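Endoglucanase E-5 (Thermobifida fusca, PDB 2CKS) catalyses the endohydrolysis of beta-1,4-glucosidic linkages in cellulose, lichenin and cereal beta-D-glucans through its family 5 glycoside hydrolase catalytic domain. Local coordinates at residues A[114-119]-A[156-161]; A[59-64]-A[136-141]. One frame throughout, in Å; residues are numbered along the deposited sequence. Where two conformers were deposited one is given.

Interaction 1 (A[114-119]-A[156-161]); sequences RAKTFF and IPVIRQ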
loop_
_atom_site.group_PDB
_atom_site.type_symbol
_atom_site.label_atom_id
_atom_site.label_comp_id
_atom_site.label_asym_id
_atom_site.label_seq_id
_atom_site.Cartn_x
_atom_site.Cartn_y
_atom_site.Cartn_z
ATOM N N ARG A 114 14.912 -11.909 6.848
ATOM C CA ARG A 114 15.201 -10.666 6.129
ATOM C C ARG A 114 14.316 -9.525 6.597
ATOM O O ARG A 114 14.779 -8.396 6.727
ATOM C CB ARG A 114 14.969 -10.832 4.625
ATOM C CG ARG A 114 16.124 -11.410 3.875
ATOM C CD ARG A 114 15.840 -11.523 2.396
ATOM N NE ARG A 114 15.017 -12.695 2.128
ATOM C CZ ARG A 114 15.494 -13.890 1.827
ATOM N NH1 ARG A 114 16.807 -14.085 1.751
ATOM N NH2 ARG A 114 14.656 -14.900 1.617
ATOM N N ALA A 115 13.037 -9.815 6.808
ATOM C CA ALA A 115 12.066 -8.790 7.191
ATOM C C ALA A 115 12.425 -8.187 8.541
ATOM O O ALA A 115 12.348 -6.974 8.730
ATOM C CB ALA A 115 10.661 -9.369 7.227
ATOM N N LYS A 116 12.855 -9.029 9.471
ATOM C CA LYS A 116 13.249 -8.545 10.786
ATOM C C LYS A 116 14.458 -7.625 10.663
ATOM O O LYS A 116 14.510 -6.593 11.305
ATOM C CB LYS A 116 13.581 -9.701 11.730
ATOM C CG LYS A 116 12.401 -10.519 12.167
ATOM C CD LYS A 116 12.849 -11.552 13.200
ATOM C CE LYS A 116 11.699 -12.353 13.748
ATOM N NZ LYS A 116 12.191 -13.323 14.777
ATOM N N THR A 117 15.428 -7.999 9.837
ATOM C CA THR A 117 16.613 -7.175 9.635
ATOM C C THR A 117 16.265 -5.830 9.004
ATOM O O THR A 117 16.700 -4.782 9.471
ATOM C CB THR A 117 17.614 -7.928 8.772
ATOM O OG1 THR A 117 18.060 -9.077 9.497
ATOM C CG2 THR A 117 18.884 -7.114 8.517
ATOM N N PHE A 118 15.461 -5.870 7.955
ATOM C CA PHE A 118 15.094 -4.662 7.226
ATOM C C PHE A 118 14.248 -3.740 8.103
ATOM O O PHE A 118 14.556 -2.567 8.235
ATOM C CB PHE A 118 14.347 -5.023 5.937
ATOM C CG PHE A 118 13.728 -3.841 5.227
ATOM C CD1 PHE A 118 14.499 -2.976 4.469
ATOM C CD2 PHE A 118 12.359 -3.610 5.301
ATOM C CE1 PHE A 118 13.909 -1.894 3.823
ATOM C CE2 PHE A 118 11.781 -2.545 4.654
ATOM C CZ PHE A 118 12.538 -1.698 3.923
ATOM N N PHE A 119 13.188 -4.276 8.699
ATOM C CA PHE A 119 12.283 -3.451 9.499
ATOM C C PHE A 119 12.946 -2.918 10.769
ATOM O O PHE A 119 12.652 -1.809 11.183
ATOM C CB PHE A 119 10.972 -4.186 9.797
ATOM C CG PHE A 119 9.994 -4.161 8.649
ATOM C CD1 PHE A 119 9.449 -2.961 8.221
ATOM C CD2 PHE A 119 9.622 -5.326 7.996
ATOM C CE1 PHE A 119 8.566 -2.924 7.162
ATOM C CE2 PHE A 119 8.725 -5.293 6.944
ATOM C CZ PHE A 119 8.198 -4.093 6.531
ATOM N N ILE A 156 5.959 -7.819 14.258
ATOM C CA ILE A 156 5.440 -6.626 14.930
ATOM C C ILE A 156 6.314 -6.185 16.111
ATOM O O ILE A 156 6.631 -5.008 16.205
ATOM C CB ILE A 156 3.935 -6.790 15.311
ATOM C CG1 ILE A 156 3.078 -6.682 14.048
ATOM C CG2 ILE A 156 3.480 -5.724 16.318
ATOM C CD1 ILE A 156 1.681 -7.195 14.216
ATOM N N PRO A 157 6.702 -7.087 17.013
ATOM C CA PRO A 157 7.551 -6.688 18.144
ATOM C C PRO A 157 8.913 -6.125 17.747
ATOM O O PRO A 157 9.440 -5.296 18.479
ATOM C CB PRO A 157 7.730 -7.988 18.939
ATOM C CG PRO A 157 6.697 -8.880 18.484
ATOM C CD PRO A 157 6.330 -8.508 17.095
ATOM N N VAL A 158 9.472 -6.563 16.624
ATOM C CA VAL A 158 10.737 -6.020 16.140
ATOM C C VAL A 158 10.560 -4.539 15.806
ATOM O O VAL A 158 11.377 -3.709 16.173
ATOM C CB VAL A 158 11.249 -6.792 14.904
ATOM C CG1 VAL A 158 12.473 -6.113 14.315
ATOM C CG2 VAL A 158 11.545 -8.238 15.277
ATOM N N ILE A 159 9.470 -4.208 15.126
ATOM C CA ILE A 159 9.161 -2.812 14.819
ATOM C C ILE A 159 8.817 -2.006 16.071
ATOM O O ILE A 159 9.343 -0.911 16.267
ATOM C CB ILE A 159 8.005 -2.738 13.793
ATOM C CG1 ILE A 159 8.473 -3.295 12.448
ATOM C CG2 ILE A 159 7.510 -1.315 13.627
ATOM C CD1 ILE A 159 7.374 -3.596 11.491
ATOM N N ARG A 160 7.952 -2.563 16.919
ATOM C CA ARG A 160 7.389 -1.835 18.051
ATOM C C ARG A 160 8.430 -1.575 19.135
ATOM O O ARG A 160 8.316 -0.619 19.900
ATOM C CB ARG A 160 6.183 -2.587 18.623
ATOM C CG ARG A 160 4.957 -2.588 17.695
ATOM C CD ARG A 160 4.195 -1.297 17.770
ATOM N NE ARG A 160 3.272 -1.041 16.664
ATOM C CZ ARG A 160 2.014 -1.456 16.606
ATOM N NH1 ARG A 160 1.489 -2.229 17.550
ATOM N NH2 ARG A 160 1.271 -1.108 15.571
ATOM N N GLN A 161 9.461 -2.408 19.176
ATOM C CA GLN A 161 10.573 -2.214 20.095
ATOM C C GLN A 161 11.294 -0.905 19.795
ATOM O O GLN A 161 11.803 -0.245 20.700
ATOM C CB GLN A 161 11.547 -3.388 19.978
ATOM C CG GLN A 161 12.827 -3.247 20.793
ATOM C CD GLN A 161 13.716 -4.450 20.659
ATOM O OE1 GLN A 161 13.230 -5.579 20.559
ATOM N NE2 GLN A 161 15.025 -4.222 20.651
#
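Phe119 and Ile159 meet in the groove between two neighbouring helices of the outer layer of a TIM barrel, helix 112-126 and helix 145-162. Their side chains run aslant to one another. CB of Phe119 lies 3.8 Å from CG1 of Ile159, and the methyl CD1 of Ile159 reaches the root of the ring, 3.9 Å from CG of Phe119, meeting it obliquely. Ile159 suits this place because its longer branch can turn back to the other helix: with CG1 anti to the carbonyl carbon (chi1 -67°), the end of the chain comes nearer than the direction of its CB would suggest. On one face of the Phe119 ring sits CD2 of Phe118, 4.0 Å above the plane and over its centre. These apolar groups are buried against the barrel, where Phe119 and Ile159 both touch Tyr134 of strand 132-135.

Farther out, Val158 and Lys116 cross at about a right angle. The two methyls of Val158 divide the work: CG2 touches the aliphatic part of Lys116, whose extended chain can pack its methylenes here while its ammonium end lies beyond them. A lysine therefore fits this partly exposed margin, and a compact, branched valine can set one methyl on those methylenes and the other against the helix backbone. That second methyl, CG1, rests 3.7 Å from the carbonyl oxygen O of Lys116.

Interaction 2 (A[59-64]-A[136-141]); sequences IIRLSM and IANEPN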
loop_
_atom_site.group_PDB
_atom_site.type_symbol
_atom_site.label_atom_id
_atom_site.label_comp_id
_atom_site.label_asym_id
_atom_site.label_seq_id
_atom_site.Cartn_x
_atom_site.Cartn_y
_atom_site.Cartn_z
ATOM N N ILE A 59 -0.501 10.146 0.257
ATOM C CA ILE A 59 0.296 9.008 0.683
ATOM C C ILE A 59 0.911 8.322 -0.538
ATOM O O ILE A 59 0.327 8.318 -1.633
ATOM C CB ILE A 59 -0.627 8.057 1.501
ATOM C CG1 ILE A 59 0.130 6.888 2.129
ATOM C CG2 ILE A 59 -1.775 7.539 0.664
ATOM C CD1 ILE A 59 -0.647 6.255 3.284
ATOM N N ILE A 60 2.101 7.775 -0.341
ATOM C CA ILE A 60 2.796 6.983 -1.347
ATOM C C ILE A 60 3.201 5.671 -0.695
ATOM O O ILE A 60 3.719 5.648 0.423
ATOM C CB ILE A 60 4.034 7.727 -1.924
ATOM C CG1 ILE A 60 4.675 6.904 -3.055
ATOM C CG2 ILE A 60 5.061 8.044 -0.857
ATOM C CD1 ILE A 60 5.700 7.641 -3.850
ATOM N N ARG A 61 2.949 4.582 -1.397
ATOM C CA ARG A 61 3.405 3.275 -0.972
ATOM C C ARG A 61 4.655 2.922 -1.764
ATOM O O ARG A 61 4.647 2.935 -3.001
ATOM C CB ARG A 61 2.300 2.269 -1.207
ATOM C CG ARG A 61 2.653 0.822 -0.960
ATOM C CD ARG A 61 1.485 0.013 -1.357
ATOM N NE ARG A 61 1.471 -1.396 -1.032
ATOM C CZ ARG A 61 1.355 -2.369 -1.933
ATOM N NH1 ARG A 61 1.381 -2.137 -3.240
ATOM N NH2 ARG A 61 1.235 -3.604 -1.514
ATOM N N LEU A 62 5.734 2.634 -1.041
ATOM C CA LEU A 62 7.011 2.270 -1.632
ATOM C C LEU A 62 7.132 0.751 -1.698
ATOM O O LEU A 62 7.357 0.092 -0.684
ATOM C CB LEU A 62 8.146 2.866 -0.796
ATOM C CG LEU A 62 8.078 4.379 -0.577
ATOM C CD1 LEU A 62 9.155 4.817 0.408
ATOM C CD2 LEU A 62 8.208 5.132 -1.882
ATOM N N SER A 63 6.963 0.192 -2.892
ATOM C CA SER A 63 6.859 -1.244 -3.062
ATOM C C SER A 63 8.224 -1.828 -3.364
ATOM O O SER A 63 8.795 -1.583 -4.423
ATOM C CB SER A 63 5.866 -1.590 -4.171
ATOM O OG SER A 63 4.552 -1.202 -3.789
ATOM N N MET A 64 8.743 -2.583 -2.412
ATOM C CA MET A 64 10.036 -3.234 -2.551
ATOM C C MET A 64 9.850 -4.744 -2.602
ATOM O O MET A 64 9.621 -5.389 -1.580
ATOM C CB MET A 64 10.939 -2.866 -1.378
ATOM C CG MET A 64 12.359 -3.444 -1.476
ATOM S SD MET A 64 13.368 -2.994 -0.070
ATOM C CE MET A 64 12.666 -4.084 1.183
ATOM N N ILE A 136 3.896 -5.180 6.359
ATOM C CA ILE A 136 4.876 -6.240 6.648
ATOM C C ILE A 136 4.822 -7.481 5.741
ATOM O O ILE A 136 5.732 -8.305 5.783
ATOM C CB ILE A 136 4.804 -6.659 8.130
ATOM C CG1 ILE A 136 3.407 -7.179 8.481
ATOM C CG2 ILE A 136 5.226 -5.493 9.020
ATOM C CD1 ILE A 136 3.340 -7.879 9.817
ATOM N N ALA A 137 3.789 -7.592 4.906
ATOM C CA ALA A 137 3.655 -8.716 3.977
ATOM C C ALA A 137 2.591 -8.425 2.921
ATOM O O ALA A 137 1.421 -8.753 3.102
ATOM C CB ALA A 137 3.303 -9.993 4.744
ATOM N N ASN A 138 3.015 -7.804 1.827
ATOM C CA ASN A 138 2.134 -7.391 0.722
ATOM C C ASN A 138 0.972 -8.346 0.402
ATOM O O ASN A 138 -0.197 -8.005 0.638
ATOM C CB ASN A 138 3.000 -7.161 -0.524
ATOM C CG ASN A 138 2.205 -7.091 -1.807
ATOM O OD1 ASN A 138 1.258 -6.317 -1.920
ATOM N ND2 ASN A 138 2.575 -7.928 -2.784
ATOM N N GLU A 139 1.293 -9.524 -0.139
ATOM C CA GLU A 139 0.280 -10.462 -0.640
ATOM C C GLU A 139 0.569 -11.914 -0.250
ATOM O O GLU A 139 1.023 -12.707 -1.070
ATOM C CB GLU A 139 0.118 -10.321 -2.163
ATOM C CG GLU A 139 -0.713 -9.108 -2.560
ATOM C CD GLU A 139 -1.174 -9.117 -4.008
ATOM O OE1 GLU A 139 -0.705 -9.983 -4.787
ATOM O OE2 GLU A 139 -2.014 -8.246 -4.376
ATOM N N PRO A 140 0.265 -12.271 0.997
ATOM C CA PRO A 140 0.348 -13.680 1.411
ATOM C C PRO A 140 -0.532 -14.524 0.508
ATOM O O PRO A 140 -1.619 -14.092 0.148
ATOM C CB PRO A 140 -0.218 -13.675 2.842
ATOM C CG PRO A 140 -0.052 -12.256 3.329
ATOM C CD PRO A 140 -0.221 -11.413 2.093
ATOM N N ASN A 141 -0.058 -15.690 0.104
ATOM C CA ASN A 141 -0.890 -16.612 -0.645
ATOM C C ASN A 141 -0.445 -18.050 -0.414
ATOM O O ASN A 141 0.730 -18.317 -0.157
ATOM C CB ASN A 141 -0.915 -16.242 -2.143
ATOM C CG ASN A 141 0.459 -16.228 -2.781
ATOM O OD1 ASN A 141 0.879 -17.223 -3.381
ATOM N ND2 ASN A 141 1.163 -15.090 -2.686
#
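Arg61 reaches from its strand to Asn138 by a single hydrogen bond, NH2 to OD1, 2.7 Å long but bent, with an N-H...O angle of 130°. Asn138 OD1 lies at the guanidinium edge, in its plane, whereas NH2 stands above the carbonyl plane of Asn138; the guanidinium and amide planes are 57° apart. With CG anti to the backbone N (chi1 174°), the extended chain brings NH2 to Asn138.

Salt bridges hold the guanidinium too: NE pairs with Glu135 and NH1 with Glu231, the nucleophile by similarity. Arginine suits this buried spot by offering several N-H groups to different acceptors; an alanine here would probably leave Glu135 and Glu231 without this guanidinium and Asn138 OD1 without this donor.

Further hydrogen bonds fix the loop. Asn138 ND2 donates to Ile102 O, and Asn141 ND2 binds Glu139 O at 2.9 Å. Asn138 and Glu139, the proton donor by similarity, form the Asn-Glu pair familiar after the fourth strand in this glycosidase clan; Glu139 and Glu231 bind zinc in this crystal.

Within the TIM barrel, this active-site contact joins strand 59-65 to the loop between strand 132-135 and helix 145-162, with Asn138 touching strands 95-101 and 227-233.

Overall arrangement
From the N terminus, after the first barrel strand, 29-32, the chain reaches strand 59-65, the second, passes through strand 95-101 and enters helix 112-126. It then forms strand 132-135, the loop 136-141 and helix 145-162. Interaction 2 closes the longer loop, 59-64 to 136-141, within the barrel; interaction 1 closes the shorter one, 114-119 to 156-161, in the surrounding helices. The two loops cross rather than nest, since 114-119 falls inside the first and 156-161 beyond its end. Their centres lie 15 Å apart, yet they touch: Phe118 CZ packs 3.6 Å from Met64 CE, and Ile136 meets Phe119 and Ile159. Apolar packing thus connects the helical layer to barrel strand 59-65 and the loop that carries Glu139.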